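Local coordinates for protein glycoside Hydrolase (Bacteroides plebeius, PDB 5T3B) that probably hydrolyses glycosidic bonds, as a gut bacterial member of glycoside hydrolase family 50, a family known for its beta-agarases, at residues A[154-159]-A[448-453]; A[147-152]-A[173-178]; A[417-422]-A[435-440]. All blocks are in the same frame, centred on the assembly; numbering follows the deposited sequence. Where two conformers were deposited one is given.

From the N terminus, helix 145-158 supplies first segments to two contacts: 147-152 to interaction 2 and 154-159 to interaction 1. Interaction 2 is the first to close, when helix 169-182 returns across the helix 21 residues later. Interaction 1 stays open for a further long run of chain and closes at loop 448-453, so the two contacts cross. Within that long span, interaction 3 opens on helix 412-427 and closes on strand 432-437 and the residues after it. Interactions 1 and 3 meet directly, through backbone bonds between Lys-439 and loop 448-453 and through Phe-156 packing on Tyr-440. Together they tie neighbouring outer helices, a core strand and the loop that follows it.

Interaction 1. Residues A[154-159]-A[448-453]; sequences KQFSEI and KGMLDY
Phe-156 and Met-450 carry the nearest pair of CA atoms, 10.2 Å apart, so the end of helix 145-158 and the irregular loop 448-453 share no backbone bond and meet through side chains. Met-450 does most of the bridging. It was modelled in two conformers; in the one described here, CG lies opposite the backbone N and the chain runs out straight until a bend at chi3 (62°) turns the methyl CE against Phe-156. CE sits 3.8 Å from Phe-156 CE1 and 3.9 Å from Phe-156 CD1, approaching the ring obliquely, beside its CD1-CE1 bond. Ile-159 CD1 comes loosely to the same methyl, 4.4 Å from Met-450 CE. Nearby, Gln-155 and Leu-451 point at each other from opposite directions, with Gln-155 OE1 4.2 Å from Leu-451 CD2. Phe-129 meets the ring of Phe-156, and Met-465 and Thr-462 of helix 459-469 also touch Met-450. The loop takes its own shape partly from backbone bonds of Met-450 to Lys-439 and Tyr-458. With no hydrogen bond or salt bridge between the segments, helix end and loop are joined by dispersion and by exclusion of water, which set no directional demand on the partners.

Interaction 2. Residues A[147-152]-A[173-178]; sequences DWVAKS and DKAVND
Val-149 and Ala-175 meet where two consecutive outer helices cross, in an arrangement consistent with the (beta/alpha)8 barrel expected of this family: helix 145-158 leads into strand 163-165, and helix 169-182 follows that strand and leads into strand 188-190. The short segments pass 9.6 Å apart with a signed crossing angle of -69°, too steep for ridges to run far along each other, so the contact is compact and depends on a few side chains. The main bump is the branched end of Val-149. A chi1 of -174° turns CG1 away from the valine's own N and directs the other methyl, CG2, at the second helix, where it settles over the low ground formed by Ala-175, 3.9 Å from Ala-175 CB and 3.8 Å from Ala-175 O. Here the small alanine lets a methyl rest close to the helix backbone. CG1 leans instead on the shoulder made by Val-176, reaching Val-176 CG2 at 4.3 Å. A second bump comes from Trp-148, whose indole presents its edge: Ala-175 CB lies near the plane of the indole, 4.0 Å from Trp-148 CZ3. The alanine methyl is therefore touched by both the valine and the indole rim. Other aromatic residues surround the indole; Phe-129 stacks on it, Phe-138 and Tyr-142 meet it edge-to-face, and NE1 is hydrogen-bonded to Tyr-440 OH. One turn after Trp-148, Ser-152 doubles the helical bond: its N and its OG reach Trp-148 O from opposite faces of the carbonyl plane, OG at 2.7 Å from that oxygen.

Interaction 3. Residues A[417-422]-A[435-440]; sequences FAYQHF and WVFFKY
Tyr-419 reaches from helix 412-427 to strand 432-437, where its ring meets Trp-435 at the hydroxyl end and Phe-437 along one edge. The helix and the strand stand well apart, with the CA atoms of Tyr-419 and Phe-437 8.8 Å from each other, and the tyrosine spans the gap because a chi1 of -179° extends its ring away from its own backbone N. Against Trp-435 the tyrosine plane is almost perpendicular, 87° from that of the pyrrole ring. The two rings are joined chiefly by a hydrogen bond: Trp-435 NE1 donates to Tyr-419 OH at 2.9 Å. The bond is bent, 138° at the hydrogen, and the oxygen sits somewhat off the indole plane. Phe-437 approaches differently. Its CD2 lies at the rim of the tyrosine, near the plane of that ring and 3.9 Å from Tyr-419 CD2, while the phenylalanine itself is met obliquely. Tyr-419 OH has a second partner in Asn-469 OD1, to which it probably gives its own proton. Met-465 of helix 459-469 touches both Tyr-419 and Phe-437. A phenylalanine in place of Tyr-419 could keep the edge against Phe-437, but would probably leave the buried indole N-H and the oxygen of Asn-469 without this mate. Backbone bonds of Trp-435 and Phe-437 tie the strand side to strand 120-126, its parallel neighbour. The hydroxyl thus satisfies the buried indole N-H while itself meeting Asn-469, joining helix 412-427, the strand and helix 459-469 through one polar atom.

Interaction 1. Residues A[154-159]-A[448-453]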
# COMPACT_ATOMS: atom_id res chain seq x y z
N LYS A 154 15.99 13.73 -3.95
CA LYS A 154 15.89 15.10 -3.52
C LYS A 154 14.50 15.70 -3.81
O LYS A 154 13.84 16.26 -2.97
CB LYS A 154 17.00 15.93 -4.18
CG LYS A 154 16.97 17.38 -3.76
CD LYS A 154 18.23 18.08 -4.38
CE LYS A 154 17.98 19.51 -4.78
NZ LYS A 154 17.45 20.38 -3.75
N GLN A 155 14.04 15.47 -5.03
CA GLN A 155 12.73 15.94 -5.50
C GLN A 155 11.61 15.41 -4.54
O GLN A 155 10.73 16.16 -4.13
CB GLN A 155 12.51 15.45 -6.94
CG GLN A 155 11.19 15.69 -7.57
CD GLN A 155 11.16 15.11 -8.98
OE1 GLN A 155 11.26 13.90 -9.12
NE2 GLN A 155 11.11 15.93 -10.00
N PHE A 156 11.69 14.12 -4.25
CA PHE A 156 10.70 13.51 -3.43
C PHE A 156 10.79 14.03 -1.99
O PHE A 156 9.75 14.35 -1.40
CB PHE A 156 10.84 11.97 -3.43
CG PHE A 156 10.54 11.27 -4.69
CD1 PHE A 156 10.04 11.88 -5.82
CD2 PHE A 156 10.87 9.98 -4.81
CE1 PHE A 156 9.80 11.17 -6.95
CE2 PHE A 156 10.61 9.24 -5.95
CZ PHE A 156 10.07 9.86 -7.03
N SER A 157 12.01 14.10 -1.42
CA SER A 157 12.11 14.60 -0.07
C SER A 157 11.56 15.99 0.14
O SER A 157 10.99 16.30 1.19
CB SER A 157 13.57 14.53 0.44
OG SER A 157 14.36 15.48 -0.20
N GLU A 158 11.71 16.81 -0.86
CA GLU A 158 11.19 18.19 -0.77
C GLU A 158 9.68 18.24 -0.69
O GLU A 158 9.13 19.25 -0.20
CB GLU A 158 11.68 19.02 -1.99
CG GLU A 158 13.16 19.29 -1.91
CD GLU A 158 13.74 19.78 -3.27
OE1 GLU A 158 13.03 19.67 -4.34
OE2 GLU A 158 14.89 20.24 -3.27
N ILE A 159 9.00 17.19 -1.19
CA ILE A 159 7.55 17.07 -1.20
C ILE A 159 7.13 16.16 -0.01
O ILE A 159 5.96 15.91 0.20
CB ILE A 159 7.06 16.42 -2.59
CG1 ILE A 159 7.45 17.34 -3.78
CG2 ILE A 159 5.51 16.14 -2.65
CD1 ILE A 159 7.44 16.51 -5.08
N LYS A 448 -2.15 8.69 -14.01
CA LYS A 448 -1.89 8.02 -12.73
C LYS A 448 -0.72 8.61 -12.00
O LYS A 448 -0.48 8.28 -10.86
CB LYS A 448 -1.63 6.53 -12.98
CG LYS A 448 -2.78 5.75 -13.58
CD LYS A 448 -2.40 4.33 -13.95
CE LYS A 448 -3.53 3.59 -14.58
NZ LYS A 448 -3.05 2.32 -15.27
N GLY A 449 0.02 9.53 -12.61
CA GLY A 449 1.29 9.89 -12.05
C GLY A 449 1.34 11.14 -11.22
O GLY A 449 0.51 12.04 -11.37
N MET A 450 2.35 11.20 -10.36
CA MET A 450 2.77 12.46 -9.76
C MET A 450 3.57 13.31 -10.79
O MET A 450 3.56 14.55 -10.70
CB MET A 450 3.62 12.22 -8.52
CG MET A 450 3.86 13.43 -7.66
SD MET A 450 4.77 13.20 -6.14
CE MET A 450 6.35 12.63 -6.73
N LEU A 451 4.20 12.63 -11.75
CA LEU A 451 4.91 13.23 -12.87
C LEU A 451 4.20 12.76 -14.15
O LEU A 451 3.68 11.65 -14.23
CB LEU A 451 6.37 12.83 -12.94
CG LEU A 451 7.36 13.44 -12.01
CD1 LEU A 451 7.03 13.30 -10.55
CD2 LEU A 451 8.75 12.89 -12.31
N ASP A 452 4.24 13.61 -15.17
CA ASP A 452 3.75 13.23 -16.46
C ASP A 452 4.72 12.29 -17.18
O ASP A 452 5.78 11.95 -16.67
CB ASP A 452 3.33 14.45 -17.26
CG ASP A 452 4.43 15.22 -17.89
OD1 ASP A 452 5.59 14.78 -17.91
OD2 ASP A 452 4.07 16.32 -18.44
N TYR A 453 4.30 11.83 -18.37
CA TYR A 453 5.07 10.83 -19.09
C TYR A 453 6.45 11.38 -19.53
O TYR A 453 7.33 10.58 -19.85
CB TYR A 453 4.24 10.37 -20.28
CG TYR A 453 4.75 9.11 -20.93
CD1 TYR A 453 4.65 7.90 -20.31
CD2 TYR A 453 5.31 9.17 -22.21
CE1 TYR A 453 5.09 6.72 -20.90
CE2 TYR A 453 5.76 8.02 -22.80
CZ TYR A 453 5.67 6.80 -22.14
OH TYR A 453 6.13 5.61 -22.71

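Interaction 2. Residues A[147-152]-A[173-178]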
# COMPACT_ATOMS: atom_id res chain seq x y z
N ASP A 147 22.09 9.53 -11.59
CA ASP A 147 21.55 10.89 -11.56
C ASP A 147 20.04 10.90 -11.36
O ASP A 147 19.51 11.74 -10.66
CB ASP A 147 21.98 11.62 -12.85
CG ASP A 147 21.71 13.10 -12.84
OD1 ASP A 147 22.09 13.78 -11.87
OD2 ASP A 147 21.13 13.58 -13.86
N TRP A 148 19.37 9.97 -12.03
CA TRP A 148 17.94 9.82 -11.87
C TRP A 148 17.55 9.51 -10.41
O TRP A 148 16.68 10.17 -9.85
CB TRP A 148 17.43 8.79 -12.85
CG TRP A 148 16.00 8.36 -12.63
CD1 TRP A 148 14.87 9.10 -12.81
CD2 TRP A 148 15.53 7.07 -12.20
NE1 TRP A 148 13.75 8.37 -12.54
CE2 TRP A 148 14.13 7.14 -12.14
CE3 TRP A 148 16.19 5.89 -11.83
CZ2 TRP A 148 13.37 6.03 -11.76
CZ3 TRP A 148 15.45 4.79 -11.44
CH2 TRP A 148 14.07 4.89 -11.37
N VAL A 149 18.24 8.57 -9.80
CA VAL A 149 17.91 8.25 -8.40
C VAL A 149 18.21 9.43 -7.50
O VAL A 149 17.42 9.81 -6.63
CB VAL A 149 18.53 6.95 -7.87
CG1 VAL A 149 17.99 6.70 -6.48
CG2 VAL A 149 18.27 5.79 -8.80
N ALA A 150 19.37 10.06 -7.71
CA ALA A 150 19.76 11.17 -6.83
C ALA A 150 18.81 12.34 -6.93
O ALA A 150 18.39 12.94 -5.91
CB ALA A 150 21.18 11.56 -7.16
N LYS A 151 18.52 12.73 -8.17
CA LYS A 151 17.60 13.82 -8.34
C LYS A 151 16.24 13.51 -7.80
O LYS A 151 15.56 14.38 -7.24
CB LYS A 151 17.50 14.18 -9.82
CG LYS A 151 18.65 15.02 -10.35
CD LYS A 151 18.61 15.13 -11.90
CE LYS A 151 19.53 16.24 -12.38
NZ LYS A 151 19.85 16.06 -13.82
N SER A 152 15.84 12.26 -8.01
CA SER A 152 14.53 11.87 -7.48
C SER A 152 14.45 11.85 -5.97
O SER A 152 13.44 12.29 -5.38
CB SER A 152 14.15 10.51 -8.04
OG SER A 152 14.03 10.52 -9.45
N ASP A 173 14.61 -1.55 -9.00
CA ASP A 173 15.06 -2.02 -7.68
C ASP A 173 16.58 -1.94 -7.58
O ASP A 173 17.07 -1.48 -6.52
CB ASP A 173 14.63 -3.44 -7.47
CG ASP A 173 13.13 -3.62 -7.14
OD1 ASP A 173 12.44 -2.64 -6.87
OD2 ASP A 173 12.68 -4.79 -7.15
N LYS A 174 17.33 -2.36 -8.61
CA LYS A 174 18.81 -2.32 -8.55
C LYS A 174 19.29 -0.85 -8.52
O LYS A 174 20.24 -0.56 -7.83
CB LYS A 174 19.41 -3.09 -9.70
CG LYS A 174 20.91 -3.09 -9.69
CD LYS A 174 21.51 -4.12 -10.56
CE LYS A 174 22.99 -4.29 -10.22
NZ LYS A 174 23.80 -3.06 -10.32
N ALA A 175 18.67 0.01 -9.30
CA ALA A 175 19.09 1.41 -9.33
C ALA A 175 19.05 2.03 -7.96
O ALA A 175 19.99 2.68 -7.53
CB ALA A 175 18.23 2.19 -10.29
N VAL A 176 17.95 1.85 -7.27
CA VAL A 176 17.78 2.41 -5.94
C VAL A 176 18.72 1.70 -4.93
O VAL A 176 19.32 2.34 -4.08
CB VAL A 176 16.34 2.34 -5.50
CG1 VAL A 176 16.18 2.74 -4.07
CG2 VAL A 176 15.47 3.20 -6.40
N ASN A 177 18.83 0.38 -5.07
CA ASN A 177 19.68 -0.38 -4.18
C ASN A 177 21.13 0.06 -4.28
O ASN A 177 21.81 0.28 -3.28
CB ASN A 177 19.47 -1.87 -4.47
CG ASN A 177 20.02 -2.77 -3.38
OD1 ASN A 177 21.18 -3.16 -3.39
ND2 ASN A 177 19.16 -3.13 -2.47
N ASP A 178 21.59 0.25 -5.51
CA ASP A 178 22.98 0.69 -5.76
C ASP A 178 23.16 2.10 -5.17
O ASP A 178 24.20 2.42 -4.52
CB ASP A 178 23.27 0.75 -7.26
CG ASP A 178 23.46 -0.61 -7.91
OD1 ASP A 178 23.64 -1.60 -7.19
OD2 ASP A 178 23.42 -0.66 -9.15

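Interaction 3. Residues A[417-422]-A[435-440]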
# COMPACT_ATOMS: atom_id res chain seq x y z
N PHE A 417 -6.67 18.25 -3.80
CA PHE A 417 -7.72 18.21 -2.80
C PHE A 417 -8.09 16.78 -2.42
O PHE A 417 -8.27 16.46 -1.22
CB PHE A 417 -8.97 18.94 -3.26
CG PHE A 417 -8.83 20.44 -3.51
CD1 PHE A 417 -7.84 21.22 -2.97
CD2 PHE A 417 -9.76 21.07 -4.32
CE1 PHE A 417 -7.76 22.59 -3.17
CE2 PHE A 417 -9.72 22.45 -4.53
CZ PHE A 417 -8.71 23.20 -3.97
N ALA A 418 -8.20 15.89 -3.41
CA ALA A 418 -8.50 14.49 -3.13
C ALA A 418 -7.38 13.84 -2.32
O ALA A 418 -7.65 13.00 -1.46
CB ALA A 418 -8.71 13.74 -4.41
N TYR A 419 -6.13 14.16 -2.63
CA TYR A 419 -5.01 13.62 -1.86
C TYR A 419 -5.15 14.07 -0.41
O TYR A 419 -4.99 13.24 0.51
CB TYR A 419 -3.66 14.10 -2.43
CG TYR A 419 -2.47 13.58 -1.72
CD1 TYR A 419 -1.91 14.26 -0.64
CD2 TYR A 419 -1.82 12.45 -2.15
CE1 TYR A 419 -0.79 13.83 0.01
CE2 TYR A 419 -0.69 12.00 -1.48
CZ TYR A 419 -0.15 12.70 -0.42
OH TYR A 419 0.99 12.18 0.16
N GLN A 420 -5.40 15.36 -0.18
CA GLN A 420 -5.57 15.84 1.20
C GLN A 420 -6.72 15.15 1.89
O GLN A 420 -6.58 14.76 3.07
CB GLN A 420 -5.71 17.36 1.27
CG GLN A 420 -4.53 18.08 0.70
CD GLN A 420 -4.47 19.53 1.15
OE1 GLN A 420 -5.48 20.10 1.53
NE2 GLN A 420 -3.28 20.10 1.12
N HIS A 421 -7.86 15.04 1.22
CA HIS A 421 -9.03 14.42 1.85
C HIS A 421 -8.71 12.97 2.27
O HIS A 421 -9.01 12.53 3.37
CB HIS A 421 -10.18 14.46 0.85
CG HIS A 421 -11.42 13.81 1.30
ND1 HIS A 421 -12.34 14.45 2.07
CD2 HIS A 421 -11.85 12.56 1.15
CE1 HIS A 421 -13.31 13.62 2.33
NE2 HIS A 421 -13.04 12.46 1.81
N PHE A 422 -8.13 12.22 1.34
CA PHE A 422 -7.92 10.79 1.61
C PHE A 422 -6.87 10.64 2.71
O PHE A 422 -7.08 9.83 3.67
CB PHE A 422 -7.52 10.04 0.32
CG PHE A 422 -7.86 8.58 0.35
CD1 PHE A 422 -9.14 8.17 0.09
CD2 PHE A 422 -6.92 7.64 0.68
CE1 PHE A 422 -9.52 6.85 0.17
CE2 PHE A 422 -7.30 6.29 0.75
CZ PHE A 422 -8.57 5.91 0.48
N TRP A 435 1.22 5.58 3.87
CA TRP A 435 0.63 5.35 2.55
C TRP A 435 1.65 5.51 1.45
O TRP A 435 2.76 6.05 1.64
CB TRP A 435 -0.55 6.33 2.29
CG TRP A 435 -0.14 7.77 2.32
CD1 TRP A 435 0.58 8.45 1.36
CD2 TRP A 435 -0.39 8.72 3.36
NE1 TRP A 435 0.79 9.73 1.77
CE2 TRP A 435 0.18 9.96 2.97
CE3 TRP A 435 -1.13 8.68 4.55
CZ2 TRP A 435 0.10 11.11 3.75
CZ3 TRP A 435 -1.21 9.82 5.31
CH2 TRP A 435 -0.61 11.03 4.91
N VAL A 436 1.20 5.06 0.28
CA VAL A 436 1.95 5.13 -0.95
C VAL A 436 1.05 5.60 -2.04
O VAL A 436 0.02 4.97 -2.31
CB VAL A 436 2.57 3.75 -1.32
CG1 VAL A 436 3.40 3.84 -2.59
CG2 VAL A 436 3.34 3.16 -0.17
N PHE A 437 1.44 6.70 -2.68
CA PHE A 437 0.70 7.22 -3.82
C PHE A 437 1.05 6.40 -5.06
O PHE A 437 2.21 6.12 -5.33
CB PHE A 437 1.06 8.67 -4.06
CG PHE A 437 0.23 9.33 -5.17
CD1 PHE A 437 0.72 9.40 -6.47
CD2 PHE A 437 -1.02 9.85 -4.92
CE1 PHE A 437 -0.01 10.00 -7.47
CE2 PHE A 437 -1.78 10.45 -5.91
CZ PHE A 437 -1.28 10.48 -7.19
N PHE A 438 0.01 5.94 -5.78
CA PHE A 438 0.18 5.19 -6.99
C PHE A 438 -0.12 6.12 -8.14
O PHE A 438 -1.28 6.49 -8.33
CB PHE A 438 -0.75 3.97 -6.99
CG PHE A 438 -0.61 3.08 -8.18
CD1 PHE A 438 0.26 2.01 -8.16
CD2 PHE A 438 -1.30 3.30 -9.36
CE1 PHE A 438 0.46 1.19 -9.25
CE2 PHE A 438 -1.14 2.47 -10.44
CZ PHE A 438 -0.27 1.42 -10.39
N LYS A 439 0.90 6.62 -8.89
CA LYS A 439 2.27 6.15 -8.97
C LYS A 439 3.17 7.26 -9.44
O LYS A 439 2.75 8.39 -9.63
CB LYS A 439 2.38 4.88 -9.82
CG LYS A 439 1.97 5.08 -11.26
CD LYS A 439 2.13 3.78 -12.07
CE LYS A 439 1.47 3.78 -13.42
NZ LYS A 439 2.31 4.44 -14.45
N TYR A 440 4.45 6.90 -9.62
CA TYR A 440 5.47 7.87 -10.02
C TYR A 440 5.10 8.61 -11.32
O TYR A 440 5.01 9.83 -11.30
CB TYR A 440 6.79 7.09 -10.14
CG TYR A 440 7.98 7.86 -10.65
CD1 TYR A 440 8.35 9.10 -10.13
CD2 TYR A 440 8.76 7.32 -11.66
CE1 TYR A 440 9.43 9.78 -10.62
CE2 TYR A 440 9.89 7.99 -12.15
CZ TYR A 440 10.19 9.23 -11.62
OH TYR A 440 11.28 9.91 -12.14